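PDB 2F6H: myosin-2 from Saccharomyces cerevisiae, which carries organelles and other cargo along polarized actin cables, its globular tail, the part described here, binding receptor proteins on the cargo. Local coordinates for residues N103-Y108 and K387-D392; S96-L101 and F221-E226; F113-I118 and S138-L143. One frame throughout, in Å; residues are numbered along the deposited sequence.

Contact 1: N103-Y108 and K387-D392; sequences NVRELY and KTRKFD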
ATOM      1  N   ASN A 103      -2.738   7.132 -10.900  1.00 18.88           N
ATOM      2  CA  ASN A 103      -3.774   7.552 -11.861  1.00 19.35           C
ATOM      3  C   ASN A 103      -5.110   7.927 -11.284  1.00 19.34           C
ATOM      4  O   ASN A 103      -5.742   8.845 -11.781  1.00 20.33           O
ATOM      5  CB  ASN A 103      -3.980   6.504 -12.944  1.00 19.56           C
ATOM      6  CG  ASN A 103      -2.907   6.552 -13.966  1.00 19.85           C
ATOM      7  OD1 ASN A 103      -3.010   7.307 -14.925  1.00 22.68           O
ATOM      8  ND2 ASN A 103      -1.855   5.771 -13.767  1.00 18.04           N
ATOM      9  N   VAL A 104      -5.565   7.208 -10.277  1.00 19.10           N
ATOM     10  CA  VAL A 104      -6.833   7.550  -9.620  1.00 19.42           C
ATOM     11  C   VAL A 104      -6.678   8.861  -8.851  1.00 19.96           C
ATOM     12  O   VAL A 104      -7.595   9.696  -8.837  1.00 19.72           O
ATOM     13  CB  VAL A 104      -7.314   6.398  -8.705  1.00 19.02           C
ATOM     14  CG1 VAL A 104      -8.477   6.817  -7.863  1.00 19.13           C
ATOM     15  CG2 VAL A 104      -7.716   5.219  -9.556  1.00 18.43           C
ATOM     16  N   ARG A 105      -5.510   9.048  -8.235  1.00 20.45           N
ATOM     17  CA  ARG A 105      -5.205  10.265  -7.526  1.00 21.29           C
ATOM     18  C   ARG A 105      -5.213  11.445  -8.474  1.00 22.24           C
ATOM     19  O   ARG A 105      -5.732  12.505  -8.123  1.00 21.97           O
ATOM     20  CB  ARG A 105      -3.840  10.170  -6.842  1.00 21.95           C
ATOM     21  CG  ARG A 105      -3.486  11.398  -6.004  1.00 21.67           C
ATOM     22  CD  ARG A 105      -4.564  11.639  -4.981  1.00 24.15           C
ATOM     23  NE  ARG A 105      -4.207  12.671  -4.010  1.00 25.06           N
ATOM     24  CZ  ARG A 105      -5.051  13.115  -3.080  1.00 25.86           C
ATOM     25  NH1 ARG A 105      -6.279  12.596  -2.980  1.00 26.36           N
ATOM     26  NH2 ARG A 105      -4.665  14.072  -2.241  1.00 26.51           N
ATOM     27  N   GLU A 106      -4.659  11.257  -9.673  1.00 23.05           N
ATOM     28  CA  GLU A 106      -4.703  12.295 -10.719  1.00 23.94           C
ATOM     29  C   GLU A 106      -6.135  12.657 -11.102  1.00 24.22           C
ATOM     30  O   GLU A 106      -6.458  13.818 -11.259  1.00 24.57           O
ATOM     31  CB  GLU A 106      -3.940  11.859 -11.976  1.00 24.42           C
ATOM     32  CG  GLU A 106      -3.761  12.958 -12.994  1.00 25.37           C
ATOM     33  CD  GLU A 106      -2.693  13.977 -12.627  1.00 29.84           C
ATOM     34  OE1 GLU A 106      -2.067  13.912 -11.525  1.00 29.65           O
ATOM     35  OE2 GLU A 106      -2.473  14.848 -13.487  1.00 33.02           O
ATOM     36  N   LEU A 107      -6.989  11.655 -11.228  1.00 24.78           N
ATOM     37  CA  LEU A 107      -8.376  11.859 -11.620  1.00 25.32           C
ATOM     38  C   LEU A 107      -9.191  12.537 -10.532  1.00 25.83           C
ATOM     39  O   LEU A 107     -10.009  13.443 -10.808  1.00 25.91           O
ATOM     40  CB  LEU A 107      -9.028  10.524 -11.942  1.00 25.05           C
ATOM     41  CG  LEU A 107      -8.598   9.816 -13.221  1.00 27.34           C
ATOM     42  CD1 LEU A 107      -9.026   8.338 -13.174  1.00 28.94           C
ATOM     43  CD2 LEU A 107      -9.159  10.515 -14.460  1.00 28.13           C
ATOM     44  N   TYR A 108      -9.024  12.065  -9.301  1.00 26.26           N
ATOM     45  CA  TYR A 108      -9.684  12.701  -8.179  1.00 26.52           C
ATOM     46  C   TYR A 108      -9.255  14.155  -8.095  1.00 26.79           C
ATOM     47  O   TYR A 108     -10.077  15.059  -7.940  1.00 26.53           O
ATOM     48  CB  TYR A 108      -9.329  11.995  -6.890  1.00 27.40           C
ATOM     49  CG  TYR A 108      -9.944  12.647  -5.688  1.00 27.17           C
ATOM     50  CD1 TYR A 108     -11.305  12.582  -5.480  1.00 27.83           C
ATOM     51  CD2 TYR A 108      -9.165  13.349  -4.766  1.00 28.93           C
ATOM     52  CE1 TYR A 108     -11.887  13.179  -4.366  1.00 28.85           C
ATOM     53  CE2 TYR A 108      -9.746  13.976  -3.656  1.00 28.38           C
ATOM     54  CZ  TYR A 108     -11.106  13.873  -3.472  1.00 28.07           C
ATOM     55  OH  TYR A 108     -11.705  14.462  -2.392  1.00 30.14           O
ATOM     56  N   LYS A 387      -3.658  17.172   0.754  1.00 37.28           N
ATOM     57  CA  LYS A 387      -4.102  18.134  -0.241  1.00 38.20           C
ATOM     58  C   LYS A 387      -3.980  17.509  -1.632  1.00 38.31           C
ATOM     59  O   LYS A 387      -3.000  16.833  -1.916  1.00 37.72           O
ATOM     60  CB  LYS A 387      -3.226  19.381  -0.112  1.00 38.48           C
ATOM     61  CG  LYS A 387      -3.394  20.425  -1.203  1.00 39.89           C
ATOM     62  CD  LYS A 387      -2.033  21.146  -1.507  1.00 40.55           C
ATOM     63  CE  LYS A 387      -2.036  21.890  -2.867  1.00 41.84           C
ATOM     64  NZ  LYS A 387      -0.638  22.234  -3.352  1.00 43.07           N
ATOM     65  N   THR A 388      -4.982  17.714  -2.480  1.00 39.34           N
ATOM     66  CA  THR A 388      -4.912  17.230  -3.853  1.00 40.61           C
ATOM     67  C   THR A 388      -3.896  18.007  -4.673  1.00 42.54           C
ATOM     68  O   THR A 388      -3.482  19.114  -4.340  1.00 42.50           O
ATOM     69  CB  THR A 388      -6.256  17.268  -4.600  1.00 40.52           C
ATOM     70  OG1 THR A 388      -6.814  18.584  -4.537  1.00 41.09           O
ATOM     71  CG2 THR A 388      -7.218  16.269  -4.018  1.00 41.21           C
ATOM     72  N   ARG A 389      -3.524  17.389  -5.775  1.00 44.89           N
ATOM     73  CA  ARG A 389      -2.465  17.878  -6.620  1.00 47.08           C
ATOM     74  C   ARG A 389      -3.035  19.116  -7.294  1.00 48.30           C
ATOM     75  O   ARG A 389      -4.225  19.155  -7.655  1.00 48.16           O
ATOM     76  CB  ARG A 389      -2.027  16.772  -7.628  1.00 46.90           C
ATOM     77  CG  ARG A 389      -2.229  15.308  -7.091  1.00 45.63           C
ATOM     78  CD  ARG A 389      -1.046  14.342  -7.281  1.00 45.13           C
ATOM     79  NE  ARG A 389      -1.261  13.381  -8.357  1.00 42.26           N
ATOM     80  CZ  ARG A 389      -0.830  12.115  -8.368  1.00 43.40           C
ATOM     81  NH1 ARG A 389      -0.127  11.580  -7.350  1.00 44.06           N
ATOM     82  NH2 ARG A 389      -1.110  11.362  -9.416  1.00 40.77           N
ATOM     83  N   LYS A 390      -2.218  20.155  -7.399  1.00 50.66           N
ATOM     84  CA  LYS A 390      -2.660  21.376  -8.065  1.00 51.77           C
ATOM     85  C   LYS A 390      -2.724  21.110  -9.561  1.00 52.89           C
ATOM     86  O   LYS A 390      -1.768  20.606 -10.143  1.00 53.07           O
ATOM     87  CB  LYS A 390      -1.748  22.569  -7.769  1.00 52.09           C
ATOM     88  CG  LYS A 390      -2.515  23.897  -7.788  1.00 52.49           C
ATOM     89  CD  LYS A 390      -2.977  24.307  -9.206  1.00 54.35           C
ATOM     90  CE  LYS A 390      -4.491  24.589  -9.278  1.00 55.11           C
ATOM     91  NZ  LYS A 390      -5.353  23.451  -8.801  1.00 54.79           N
ATOM     92  N   PHE A 391      -3.871  21.422 -10.162  1.00 54.36           N
ATOM     93  CA  PHE A 391      -4.066  21.201 -11.574  1.00 55.09           C
ATOM     94  C   PHE A 391      -3.629  22.345 -12.455  1.00 56.84           C
ATOM     95  O   PHE A 391      -4.317  23.348 -12.614  1.00 56.90           O
ATOM     96  CB  PHE A 391      -5.475  20.701 -11.901  1.00 55.56           C
ATOM     97  CG  PHE A 391      -5.469  19.270 -12.269  1.00 55.66           C
ATOM     98  CD1 PHE A 391      -5.448  18.291 -11.279  1.00 56.09           C
ATOM     99  CD2 PHE A 391      -5.323  18.891 -13.598  1.00 55.99           C
ATOM    100  CE1 PHE A 391      -5.365  16.937 -11.615  1.00 56.06           C
ATOM    101  CE2 PHE A 391      -5.234  17.552 -13.950  1.00 56.34           C
ATOM    102  CZ  PHE A 391      -5.260  16.567 -12.949  1.00 56.60           C
ATOM    103  N   ASP A 392      -2.429  22.156 -12.988  1.00 58.85           N
ATOM    104  CA  ASP A 392      -1.897  22.937 -14.087  1.00 60.25           C
ATOM    105  C   ASP A 392      -2.395  22.257 -15.367  1.00 60.65           C
ATOM    106  O   ASP A 392      -2.489  21.015 -15.421  1.00 60.43           O
ATOM    107  CB  ASP A 392      -0.354  22.946 -14.026  1.00 60.62           C
ATOM    108  CG  ASP A 392       0.181  23.398 -12.653  1.00 62.10           C
ATOM    109  OD1 ASP A 392      -0.073  24.564 -12.264  1.00 62.40           O
ATOM    110  OD2 ASP A 392       0.843  22.583 -11.959  1.00 64.07           O
TER
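E106 and R389 bring their CA atoms to 7.3 Å of each other where the irregular chain 387-392 passes across helix 93-120, with T388 beside Y108 as the other close backbone pairing. R105 leaves the helix with CG anti to the backbone N (chi1 -177°) and bends at its next bond, and this lays the aliphatic CG over one face of the R389 guanidinium, 3.6 Å from NH1. The two guanidinium planes stand 79° apart, so the like charges are not stacked. At the far end of R105, NH2 gives K387 O a weak bond of 3.2 Å near the guanidinium plane and also binds I386 O. T388 CG2 lies over one face of the R105 guanidinium, near its rim, and reaches Y108 CE2 at 3.4 Å. In this tail, built of helices and loops without strands, the loop between helices 338-353 and 405-416 thus returns to a helix from much earlier in the chain. E106 OE1 takes two weak bonds in a salt bridge, from R389 NE at 3.3 Å and from R389 NH2 at 3.4 Å, its carboxylate tilted 53° from the guanidinium. E106 OE2 pairs with R52 and meets F391 CZ obliquely at 3.3 Å. Because R389 NH1 binds E224 as well, an alanine here would probably leave both E106 OE1 and E224 without this cationic mate and uncover the R105 methylenes.

Contact 2: S96-L101 and F221-E226; sequences SGVFWL and FHIENE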
ATOM      1  N   SER A  96       2.050  -2.274 -10.586  1.00 19.59           N
ATOM      2  CA  SER A  96       0.722  -2.039 -11.153  1.00 19.93           C
ATOM      3  C   SER A  96      -0.201  -1.362 -10.154  1.00 19.67           C
ATOM      4  O   SER A  96      -0.964  -0.490 -10.532  1.00 19.79           O
ATOM      5  CB  SER A  96       0.107  -3.330 -11.694  1.00 20.11           C
ATOM      6  OG  SER A  96       0.831  -3.768 -12.846  1.00 21.35           O
ATOM      7  N   GLY A  97      -0.103  -1.728  -8.878  1.00 19.53           N
ATOM      8  CA  GLY A  97      -0.887  -1.063  -7.841  1.00 19.15           C
ATOM      9  C   GLY A  97      -0.478   0.390  -7.718  1.00 18.73           C
ATOM     10  O   GLY A  97      -1.320   1.274  -7.690  1.00 18.11           O
ATOM     11  N   VAL A  98       0.824   0.649  -7.642  1.00 18.74           N
ATOM     12  CA  VAL A  98       1.274   2.021  -7.474  1.00 18.98           C
ATOM     13  C   VAL A  98       0.795   2.838  -8.685  1.00 19.02           C
ATOM     14  O   VAL A  98       0.294   3.941  -8.530  1.00 19.82           O
ATOM     15  CB  VAL A  98       2.817   2.139  -7.243  1.00 19.83           C
ATOM     16  CG1 VAL A  98       3.235   3.613  -7.059  1.00 19.14           C
ATOM     17  CG2 VAL A  98       3.270   1.337  -6.015  1.00 18.49           C
ATOM     18  N   PHE A  99       0.919   2.262  -9.886  1.00 19.05           N
ATOM     19  CA  PHE A  99       0.486   2.889 -11.140  1.00 18.58           C
ATOM     20  C   PHE A  99      -0.946   3.376 -11.035  1.00 18.61           C
ATOM     21  O   PHE A  99      -1.234   4.519 -11.365  1.00 17.52           O
ATOM     22  CB  PHE A  99       0.621   1.864 -12.295  1.00 19.19           C
ATOM     23  CG  PHE A  99       0.211   2.380 -13.647  1.00 18.67           C
ATOM     24  CD1 PHE A  99       1.053   3.209 -14.386  1.00 21.41           C
ATOM     25  CD2 PHE A  99      -1.002   2.026 -14.195  1.00 18.50           C
ATOM     26  CE1 PHE A  99       0.637   3.681 -15.657  1.00 18.53           C
ATOM     27  CE2 PHE A  99      -1.385   2.480 -15.462  1.00 18.21           C
ATOM     28  CZ  PHE A  99      -0.564   3.298 -16.167  1.00 17.42           C
ATOM     29  N   TRP A 100      -1.841   2.490 -10.588  1.00 18.68           N
ATOM     30  CA  TRP A 100      -3.258   2.824 -10.441  1.00 18.77           C
ATOM     31  C   TRP A 100      -3.606   3.838  -9.344  1.00 19.07           C
ATOM     32  O   TRP A 100      -4.507   4.664  -9.526  1.00 20.18           O
ATOM     33  CB  TRP A 100      -4.096   1.552 -10.333  1.00 18.75           C
ATOM     34  CG  TRP A 100      -4.227   0.923 -11.673  1.00 20.20           C
ATOM     35  CD1 TRP A 100      -3.726  -0.286 -12.093  1.00 20.78           C
ATOM     36  CD2 TRP A 100      -4.839   1.516 -12.805  1.00 20.67           C
ATOM     37  NE1 TRP A 100      -4.015  -0.472 -13.422  1.00 21.64           N
ATOM     38  CE2 TRP A 100      -4.698   0.623 -13.877  1.00 22.27           C
ATOM     39  CE3 TRP A 100      -5.485   2.737 -13.021  1.00 20.58           C
ATOM     40  CZ2 TRP A 100      -5.201   0.902 -15.149  1.00 21.89           C
ATOM     41  CZ3 TRP A 100      -5.989   3.004 -14.283  1.00 21.18           C
ATOM     42  CH2 TRP A 100      -5.837   2.094 -15.328  1.00 20.39           C
ATOM     43  N   LEU A 101      -2.908   3.790  -8.219  1.00 18.92           N
ATOM     44  CA  LEU A 101      -3.058   4.797  -7.184  1.00 19.13           C
ATOM     45  C   LEU A 101      -2.683   6.191  -7.702  1.00 18.98           C
ATOM     46  O   LEU A 101      -3.346   7.177  -7.380  1.00 18.40           O
ATOM     47  CB  LEU A 101      -2.168   4.446  -5.980  1.00 19.63           C
ATOM     48  CG  LEU A 101      -2.529   3.154  -5.199  1.00 21.52           C
ATOM     49  CD1 LEU A 101      -1.514   2.934  -4.087  1.00 23.37           C
ATOM     50  CD2 LEU A 101      -3.913   3.171  -4.628  1.00 21.96           C
ATOM     51  N   PHE A 221       7.035   6.845  -9.575  1.00 28.72           N
ATOM     52  CA  PHE A 221       5.700   7.212 -10.058  1.00 29.08           C
ATOM     53  C   PHE A 221       5.143   8.450  -9.330  1.00 29.22           C
ATOM     54  O   PHE A 221       3.955   8.756  -9.430  1.00 29.08           O
ATOM     55  CB  PHE A 221       4.711   6.036  -9.969  1.00 29.37           C
ATOM     56  CG  PHE A 221       5.140   4.773 -10.717  1.00 28.89           C
ATOM     57  CD1 PHE A 221       6.182   4.778 -11.630  1.00 29.94           C
ATOM     58  CD2 PHE A 221       4.465   3.588 -10.503  1.00 28.76           C
ATOM     59  CE1 PHE A 221       6.558   3.619 -12.297  1.00 30.52           C
ATOM     60  CE2 PHE A 221       4.830   2.423 -11.150  1.00 29.97           C
ATOM     61  CZ  PHE A 221       5.877   2.429 -12.049  1.00 31.00           C
ATOM     62  N   HIS A 222       6.020   9.157  -8.616  1.00 29.38           N
ATOM     63  CA  HIS A 222       5.741  10.462  -8.032  1.00 29.79           C
ATOM     64  C   HIS A 222       4.676  10.397  -6.956  1.00 29.68           C
ATOM     65  O   HIS A 222       3.916  11.334  -6.791  1.00 29.47           O
ATOM     66  CB  HIS A 222       5.378  11.505  -9.115  1.00 30.71           C
ATOM     67  CG  HIS A 222       6.357  11.559 -10.254  1.00 32.38           C
ATOM     68  ND1 HIS A 222       7.507  12.316 -10.211  1.00 33.97           N
ATOM     69  CD2 HIS A 222       6.365  10.934 -11.454  1.00 33.54           C
ATOM     70  CE1 HIS A 222       8.180  12.161 -11.336  1.00 34.20           C
ATOM     71  NE2 HIS A 222       7.513  11.321 -12.104  1.00 35.36           N
ATOM     72  N   ILE A 223       4.643   9.294  -6.210  1.00 29.15           N
ATOM     73  CA  ILE A 223       3.685   9.152  -5.129  1.00 29.47           C
ATOM     74  C   ILE A 223       4.162   9.957  -3.932  1.00 29.07           C
ATOM     75  O   ILE A 223       5.293   9.845  -3.503  1.00 29.08           O
ATOM     76  CB  ILE A 223       3.470   7.684  -4.724  1.00 28.25           C
ATOM     77  CG1 ILE A 223       2.862   6.908  -5.880  1.00 28.60           C
ATOM     78  CG2 ILE A 223       2.601   7.584  -3.508  1.00 27.97           C
ATOM     79  CD1 ILE A 223       1.430   7.304  -6.273  1.00 30.47           C
ATOM     80  N   GLU A 224       3.267  10.761  -3.395  1.00 29.82           N
ATOM     81  CA  GLU A 224       3.552  11.528  -2.179  1.00 30.81           C
ATOM     82  C   GLU A 224       4.066  10.632  -1.040  1.00 30.30           C
ATOM     83  O   GLU A 224       3.623   9.505  -0.861  1.00 29.25           O
ATOM     84  CB  GLU A 224       2.328  12.348  -1.758  1.00 31.34           C
ATOM     85  CG  GLU A 224       1.000  11.862  -2.321  1.00 35.50           C
ATOM     86  CD  GLU A 224       0.761  12.220  -3.800  1.00 38.14           C
ATOM     87  OE1 GLU A 224       0.393  13.381  -4.126  1.00 41.83           O
ATOM     88  OE2 GLU A 224       0.919  11.314  -4.634  1.00 38.99           O
ATOM     89  N   ASN A 225       5.035  11.142  -0.302  1.00 30.66           N
ATOM     90  CA  ASN A 225       5.793  10.359   0.677  1.00 31.18           C
ATOM     91  C   ASN A 225       4.994   9.816   1.872  1.00 30.76           C
ATOM     92  O   ASN A 225       5.371   8.793   2.464  1.00 29.95           O
ATOM     93  CB  ASN A 225       6.949  11.196   1.209  1.00 32.30           C
ATOM     94  CG  ASN A 225       8.011  10.356   1.850  1.00 36.12           C
ATOM     95  OD1 ASN A 225       8.580   9.443   1.217  1.00 42.36           O
ATOM     96  ND2 ASN A 225       8.297  10.641   3.118  1.00 40.92           N
ATOM     97  N   GLU A 226       3.909  10.512   2.219  1.00 29.63           N
ATOM     98  CA  GLU A 226       2.997  10.073   3.280  1.00 29.41           C
ATOM     99  C   GLU A 226       2.389   8.714   2.950  1.00 27.93           C
ATOM    100  O   GLU A 226       2.160   7.892   3.823  1.00 27.66           O
ATOM    101  CB  GLU A 226       1.859  11.073   3.459  1.00 29.86           C
ATOM    102  CG  GLU A 226       2.284  12.374   4.112  1.00 33.40           C
ATOM    103  CD  GLU A 226       2.586  13.486   3.126  1.00 37.97           C
ATOM    104  OE1 GLU A 226       3.142  13.197   2.029  1.00 37.88           O
ATOM    105  OE2 GLU A 226       2.257  14.660   3.476  1.00 41.51           O
TER
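V98 meets F221 and I223 just beyond the end of helix 204-220, which closes in a Schellman motif with H222, at positive phi, as its C-prime residue. The turn there leaves F221 and I223, on either side of H222, both pointing at helix 93-120. V98 holds CG1 anti to its own N (chi1 -180°), and this one methyl makes the main contacts: it lies 3.7 Å from F221 CD2 and 3.5 Å from I223 CG1. F221 instead places CG anti to the carbonyl carbon (chi1 -57°), which carries the ring past V98 to the helix backbone, where CD2 comes within 3.8 Å of F99 N. The approach is oblique, and F99 CB adds a looser touch at 4.4 Å from F221 CE2. Everything that meets here is apolar or backbone, and all of it is buried. V33, A36, L42 and V47 pack against F221 as well, while W158 of helix 130-176 touches V98 and L101, placing the contact within the helical core. I223 crosses V98 obliquely and reaches on along the helix, where I223 CD1 ends 4.5 Å from L101 C.

Contact 3: F113-I118 and S138-L143; sequences FALNSI and SLVTEL
L115 and V140 face each other at the narrowest point between segments 113-118 and 138-143, their CA atoms 6.2 Å apart. The more enclosed part of the contact gathers round the two methyls of V140, a residue that is buried, as is A114 opposite it. V140 CG1, anti to the backbone N (chi1 178°), is directed at the opposing helix and lies 4.0 Å from L115 CG, with CB of the same leucine equally near, the two side chains lying alongside with opposite headings. The second methyl, CG2, meets I118 CD1 tip to tip at 3.8 Å. A114 CB stands a little farther off, 4.4 Å from V140 CG1. W62 of helix 49-63 packs on both A114 and V140, so a third helix lies against this inner side. The arrangement is an antiparallel helical hairpin: helices 93-120 and 130-176 follow one another in the chain, and the short segments run at 151° with their axes 9.6 Å apart, a gap bridged by leucine, isoleucine and valine with A114 set back. The outer side is the more open one, for L115 and T141 are both partly exposed. L115 CD2 comes to 3.9 Å from T141 OG1, and that hydroxyl is engaged with V137 O in its own helix, leaving the pair a van der Waals touch. On the flank of helix 93-120 away from V140, S117 folds its hydroxyl back onto the preceding turn: OG donates to F113 O at 2.6 Å, tilted 33° from the carbonyl plane, while S117 N reaches the same oxygen from the opposite face. The hydroxyl also sits over the centre of the F113 ring, 3.8 Å above its plane.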
ATOM      1  N   PHE A 113     -10.504  19.969  -8.641  1.00 30.44           N
ATOM      2  CA  PHE A 113     -10.151  21.181  -9.348  1.00 30.70           C
ATOM      3  C   PHE A 113     -11.365  21.690 -10.137  1.00 31.08           C
ATOM      4  O   PHE A 113     -11.675  22.890 -10.096  1.00 29.52           O
ATOM      5  CB  PHE A 113      -8.923  20.950 -10.249  1.00 32.21           C
ATOM      6  CG  PHE A 113      -8.760  21.984 -11.318  1.00 31.71           C
ATOM      7  CD1 PHE A 113      -8.117  23.180 -11.044  1.00 34.32           C
ATOM      8  CD2 PHE A 113      -9.304  21.784 -12.576  1.00 32.82           C
ATOM      9  CE1 PHE A 113      -7.990  24.162 -12.027  1.00 33.68           C
ATOM     10  CE2 PHE A 113      -9.194  22.749 -13.554  1.00 34.10           C
ATOM     11  CZ  PHE A 113      -8.520  23.946 -13.278  1.00 34.62           C
ATOM     12  N   ALA A 114     -12.052  20.777 -10.828  1.00 31.22           N
ATOM     13  CA  ALA A 114     -13.224  21.129 -11.624  1.00 31.88           C
ATOM     14  C   ALA A 114     -14.344  21.715 -10.771  1.00 32.61           C
ATOM     15  O   ALA A 114     -14.965  22.701 -11.165  1.00 31.96           O
ATOM     16  CB  ALA A 114     -13.757  19.920 -12.369  1.00 31.53           C
ATOM     17  N   LEU A 115     -14.612  21.068  -9.635  1.00 33.01           N
ATOM     18  CA  LEU A 115     -15.667  21.468  -8.720  1.00 33.90           C
ATOM     19  C   LEU A 115     -15.401  22.864  -8.181  1.00 34.54           C
ATOM     20  O   LEU A 115     -16.298  23.699  -8.146  1.00 34.35           O
ATOM     21  CB  LEU A 115     -15.760  20.503  -7.523  1.00 33.79           C
ATOM     22  CG  LEU A 115     -17.127  20.140  -6.947  1.00 33.39           C
ATOM     23  CD1 LEU A 115     -17.009  19.817  -5.485  1.00 31.52           C
ATOM     24  CD2 LEU A 115     -18.188  21.192  -7.181  1.00 33.18           C
ATOM     25  N   ASN A 116     -14.181  23.102  -7.724  1.00 36.07           N
ATOM     26  CA  ASN A 116     -13.829  24.413  -7.238  1.00 37.13           C
ATOM     27  C   ASN A 116     -14.082  25.478  -8.309  1.00 38.06           C
ATOM     28  O   ASN A 116     -14.691  26.500  -8.024  1.00 37.75           O
ATOM     29  CB  ASN A 116     -12.389  24.441  -6.751  1.00 37.63           C
ATOM     30  CG  ASN A 116     -11.949  25.834  -6.299  1.00 38.55           C
ATOM     31  OD1 ASN A 116     -12.729  26.586  -5.718  1.00 43.98           O
ATOM     32  ND2 ASN A 116     -10.696  26.176  -6.566  1.00 41.93           N
ATOM     33  N   SER A 117     -13.673  25.196  -9.545  1.00 39.10           N
ATOM     34  CA  SER A 117     -13.775  26.136 -10.657  1.00 40.09           C
ATOM     35  C   SER A 117     -15.202  26.384 -11.118  1.00 40.83           C
ATOM     36  O   SER A 117     -15.526  27.482 -11.564  1.00 40.65           O
ATOM     37  CB  SER A 117     -12.966  25.625 -11.840  1.00 40.29           C
ATOM     38  OG  SER A 117     -11.692  25.173 -11.402  1.00 42.62           O
ATOM     39  N   ILE A 118     -16.043  25.362 -11.037  1.00 41.91           N
ATOM     40  CA  ILE A 118     -17.462  25.487 -11.378  1.00 43.12           C
ATOM     41  C   ILE A 118     -18.185  26.319 -10.311  1.00 44.39           C
ATOM     42  O   ILE A 118     -19.178  26.982 -10.614  1.00 44.24           O
ATOM     43  CB  ILE A 118     -18.121  24.084 -11.532  1.00 42.98           C
ATOM     44  CG1 ILE A 118     -17.681  23.433 -12.852  1.00 43.41           C
ATOM     45  CG2 ILE A 118     -19.618  24.155 -11.518  1.00 42.84           C
ATOM     46  CD1 ILE A 118     -17.766  21.930 -12.842  1.00 43.68           C
ATOM     47  N   SER A 138     -24.100  19.224  -9.360  1.00 39.03           N
ATOM     48  CA  SER A 138     -24.552  17.997  -8.719  1.00 38.80           C
ATOM     49  C   SER A 138     -23.784  16.769  -9.213  1.00 37.38           C
ATOM     50  O   SER A 138     -23.373  15.930  -8.428  1.00 36.16           O
ATOM     51  CB  SER A 138     -26.046  17.814  -8.972  1.00 38.80           C
ATOM     52  OG  SER A 138     -26.591  16.869  -8.073  1.00 41.54           O
ATOM     53  N   LEU A 139     -23.586  16.695 -10.524  1.00 36.77           N
ATOM     54  CA  LEU A 139     -22.883  15.586 -11.155  1.00 36.24           C
ATOM     55  C   LEU A 139     -21.407  15.552 -10.731  1.00 34.97           C
ATOM     56  O   LEU A 139     -20.871  14.491 -10.449  1.00 34.29           O
ATOM     57  CB  LEU A 139     -22.976  15.707 -12.681  1.00 36.53           C
ATOM     58  CG  LEU A 139     -22.089  14.799 -13.538  1.00 37.88           C
ATOM     59  CD1 LEU A 139     -22.771  13.459 -13.817  1.00 40.61           C
ATOM     60  CD2 LEU A 139     -21.737  15.480 -14.853  1.00 38.17           C
ATOM     61  N   VAL A 140     -20.764  16.711 -10.705  1.00 33.18           N
ATOM     62  CA  VAL A 140     -19.349  16.787 -10.377  1.00 32.80           C
ATOM     63  C   VAL A 140     -19.091  16.509  -8.876  1.00 32.00           C
ATOM     64  O   VAL A 140     -18.064  15.933  -8.495  1.00 30.94           O
ATOM     65  CB  VAL A 140     -18.754  18.135 -10.803  1.00 31.95           C
ATOM     66  CG1 VAL A 140     -17.298  18.225 -10.404  1.00 32.29           C
ATOM     67  CG2 VAL A 140     -18.889  18.309 -12.307  1.00 33.07           C
ATOM     68  N   THR A 141     -20.023  16.946  -8.041  1.00 31.21           N
ATOM     69  CA  THR A 141     -19.976  16.701  -6.617  1.00 31.52           C
ATOM     70  C   THR A 141     -20.067  15.204  -6.345  1.00 31.47           C
ATOM     71  O   THR A 141     -19.358  14.674  -5.501  1.00 29.89           O
ATOM     72  CB  THR A 141     -21.158  17.408  -5.917  1.00 31.16           C
ATOM     73  OG1 THR A 141     -21.034  18.821  -6.112  1.00 29.31           O
ATOM     74  CG2 THR A 141     -21.196  17.066  -4.404  1.00 30.52           C
ATOM     75  N   GLU A 142     -20.971  14.562  -7.079  1.00 32.47           N
ATOM     76  CA  GLU A 142     -21.194  13.133  -7.029  1.00 32.89           C
ATOM     77  C   GLU A 142     -19.978  12.381  -7.583  1.00 32.18           C
ATOM     78  O   GLU A 142     -19.622  11.307  -7.097  1.00 32.48           O
ATOM     79  CB  GLU A 142     -22.443  12.814  -7.852  1.00 33.25           C
ATOM     80  CG  GLU A 142     -23.082  11.471  -7.532  1.00 36.18           C
ATOM     81  CD  GLU A 142     -24.106  10.978  -8.603  1.00 39.18           C
ATOM     82  OE1 GLU A 142     -24.443  11.758  -9.561  1.00 46.86           O
ATOM     83  OE2 GLU A 142     -24.557   9.799  -8.465  1.00 45.86           O
ATOM     84  N   LEU A 143     -19.341  12.939  -8.609  1.00 31.37           N
ATOM     85  CA  LEU A 143     -18.138  12.329  -9.184  1.00 30.68           C
ATOM     86  C   LEU A 143     -16.978  12.384  -8.199  1.00 29.52           C
ATOM     87  O   LEU A 143     -16.216  11.426  -8.096  1.00 28.80           O
ATOM     88  CB  LEU A 143     -17.777  13.004 -10.493  1.00 30.59           C
ATOM     89  CG  LEU A 143     -16.572  12.486 -11.286  1.00 32.27           C
ATOM     90  CD1 LEU A 143     -16.656  10.982 -11.594  1.00 33.22           C
ATOM     91  CD2 LEU A 143     -16.487  13.308 -12.565  1.00 32.62           C
TER

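Overall arrangement
All three contacts use helix 93-120, and their chemistry changes along it. Contact 2, about 9 Å from the centre of the chain, is wholly buried and apolar. Contact 1, at about 18 Å, is partly buried and mixes salt bridges with aliphatic and aromatic packing. The centre of contact 3 lies about 28 Å from the centre of the chain; it joins neighbouring helices through branched aliphatic side chains, with a partly exposed flank. Contact 1 links the others: R389 NH1 forms a salt bridge to E224 OE2 of contact 2 at 2.9 Å, whereas F391 CB packs against F113 CG of contact 3 at 3.6 Å. Contacts 2 and 3 do not touch, their nearest atoms being about 13 Å apart.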